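Local coordinates for protein endoribonuclease ToxN (Pectobacterium atrosepticum, PDB 2XDB) that cleaves RNA within adenine-rich sequences as the endoribonuclease toxin of a type III toxin-antitoxin system, and is bound by the repeats of its antitoxin RNA, at residues 3-8 with 30-35. Residues are numbered along the deposited sequence; the frame is centred on the assembly and turned at random.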
# COMPACT_ATOMS: atom_id res chain seq x y z
N PHE A 3 -1.20 6.17 7.69
CA PHE A 3 -1.58 4.76 7.75
C PHE A 3 -3.10 4.60 7.73
O PHE A 3 -3.80 5.29 8.47
CB PHE A 3 -1.00 4.09 8.99
CG PHE A 3 0.48 4.08 9.02
CD1 PHE A 3 1.19 3.22 8.22
CD2 PHE A 3 1.18 4.95 9.83
CE1 PHE A 3 2.57 3.22 8.23
CE2 PHE A 3 2.55 4.95 9.86
CZ PHE A 3 3.25 4.09 9.05
N TYR A 4 -3.58 3.69 6.88
CA TYR A 4 -5.01 3.38 6.77
C TYR A 4 -5.31 1.90 6.97
O TYR A 4 -4.44 1.06 6.79
CB TYR A 4 -5.53 3.73 5.39
CG TYR A 4 -5.58 5.20 5.09
CD1 TYR A 4 -6.78 5.89 5.14
CD2 TYR A 4 -4.43 5.89 4.74
CE1 TYR A 4 -6.84 7.23 4.86
CE2 TYR A 4 -4.48 7.24 4.45
CZ TYR A 4 -5.68 7.90 4.52
OH TYR A 4 -5.73 9.24 4.24
N THR A 5 -6.55 1.61 7.34
CA THR A 5 -7.10 0.27 7.15
C THR A 5 -8.22 0.41 6.14
O THR A 5 -8.73 1.51 5.91
CB THR A 5 -7.66 -0.34 8.44
OG1 THR A 5 -8.74 0.45 8.94
CG2 THR A 5 -6.58 -0.43 9.48
N ILE A 6 -8.59 -0.70 5.53
CA ILE A 6 -9.65 -0.70 4.53
C ILE A 6 -10.66 -1.77 4.93
O ILE A 6 -10.27 -2.80 5.49
CB ILE A 6 -9.07 -0.96 3.13
CG1 ILE A 6 -8.12 0.18 2.75
CG2 ILE A 6 -10.17 -1.09 2.08
CD1 ILE A 6 -7.30 -0.08 1.49
N SER A 7 -11.94 -1.52 4.69
CA SER A 7 -12.97 -2.47 5.11
C SER A 7 -12.91 -3.75 4.27
O SER A 7 -12.57 -3.71 3.10
CB SER A 7 -14.36 -1.84 5.03
OG SER A 7 -14.82 -1.79 3.70
N SER A 8 -13.26 -4.88 4.87
CA SER A 8 -13.17 -6.16 4.18
C SER A 8 -14.15 -6.24 3.04
O SER A 8 -13.84 -6.77 1.98
CB SER A 8 -13.46 -7.30 5.14
OG SER A 8 -13.15 -6.86 6.44
N GLN A 30 -1.79 -10.21 13.40
CA GLN A 30 -1.85 -9.73 14.78
C GLN A 30 -2.40 -8.31 14.81
O GLN A 30 -2.91 -7.84 15.83
CB GLN A 30 -0.47 -9.79 15.43
CG GLN A 30 0.28 -11.10 15.21
CD GLN A 30 1.72 -11.04 15.69
OE1 GLN A 30 2.01 -10.49 16.75
NE2 GLN A 30 2.63 -11.61 14.90
N ASN A 31 -2.28 -7.62 13.69
CA ASN A 31 -2.92 -6.32 13.52
C ASN A 31 -3.56 -6.33 12.15
O ASN A 31 -3.17 -7.11 11.29
CB ASN A 31 -1.89 -5.20 13.64
CG ASN A 31 -1.25 -5.13 15.02
OD1 ASN A 31 -1.71 -4.39 15.89
ND2 ASN A 31 -0.17 -5.87 15.21
N PRO A 32 -4.56 -5.46 11.94
CA PRO A 32 -5.19 -5.40 10.62
C PRO A 32 -4.18 -4.96 9.58
O PRO A 32 -3.28 -4.18 9.91
CB PRO A 32 -6.27 -4.32 10.79
CG PRO A 32 -5.80 -3.49 11.92
CD PRO A 32 -5.07 -4.43 12.84
N LYS A 33 -4.31 -5.44 8.35
CA LYS A 33 -3.42 -5.03 7.26
C LYS A 33 -3.42 -3.53 7.16
O LYS A 33 -4.49 -2.93 7.07
CB LYS A 33 -3.90 -5.61 5.93
CG LYS A 33 -2.81 -6.29 5.13
CD LYS A 33 -2.27 -5.40 4.06
CE LYS A 33 -1.57 -6.23 3.01
NZ LYS A 33 -0.48 -7.01 3.63
N ALA A 34 -2.24 -2.93 7.15
CA ALA A 34 -2.13 -1.47 7.03
C ALA A 34 -1.71 -1.04 5.63
O ALA A 34 -0.88 -1.68 4.99
CB ALA A 34 -1.14 -0.93 8.05
N PHE A 35 -2.30 0.07 5.17
CA PHE A 35 -1.95 0.68 3.88
C PHE A 35 -1.32 2.06 4.07
O PHE A 35 -1.46 2.65 5.15
CB PHE A 35 -3.18 0.79 3.00
CG PHE A 35 -3.80 -0.53 2.66
CD1 PHE A 35 -3.74 -1.03 1.37
CD2 PHE A 35 -4.47 -1.27 3.63
CE1 PHE A 35 -4.33 -2.26 1.05
CE2 PHE A 35 -5.05 -2.49 3.32
CZ PHE A 35 -4.98 -2.98 2.03
O HOH W 1 -7.12 -3.05 6.01
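Strand 3-6 and the first residue of strand 35-42 meet as antiparallel neighbours at Y4 and F35, a hydrogen-bonded pair, while the residues leading up to F35 swing away at a steep angle. Both bonds of the pair are present: F35 N gives its hydrogen to Y4 O at 2.9 Å, nearly straight (171°) and in the carbonyl plane, and Y4 N gives its own to F35 O at 2.9 Å, lying above that carbonyl's plane. The alpha carbons of A34 and F3 add C-H...O contacts to the same two oxygens. Beyond the pair the chains diverge, and a water takes over: it accepts from I6 N and donates to K33 O, each at 2.8 Å.

F35 has the largest share of the contact. With CG anti to its carbonyl carbon (chi1 -62°), its buried flat ring offers a face to I6, whose CD1 sits 3.5 Å from the ring centroid, almost exactly on the normal, a CH-pi contact. I6 suits this place because its extended CG1-CD1 arm (chi2 170°) brings a methyl to the middle of that face. Y4 shares the sheet face of F35 but meets it just through CB, its phenol leading away. The CB of T5 is directed away from 30-35, yet its CG2 methyl reaches P32 CG at 4.0 Å. The branched T5 can spare that methyl while OG1 bonds weakly to S98 O; P32, near the surface, offers a rigid ring and has no N-H to satisfy.

This bridge joins strand 3-6 to the start of strand 35-42 in the toxin's antiparallel sheet. Strand 97-99 flanks strand 3-6 on its other edge, while P50 of strand 45-52 packs against F35. F3 rests on L114 and L118 of helix 109-123, and S7 stands at the N-cap of helix 8-17, its OG weakly bonded to Y10 N.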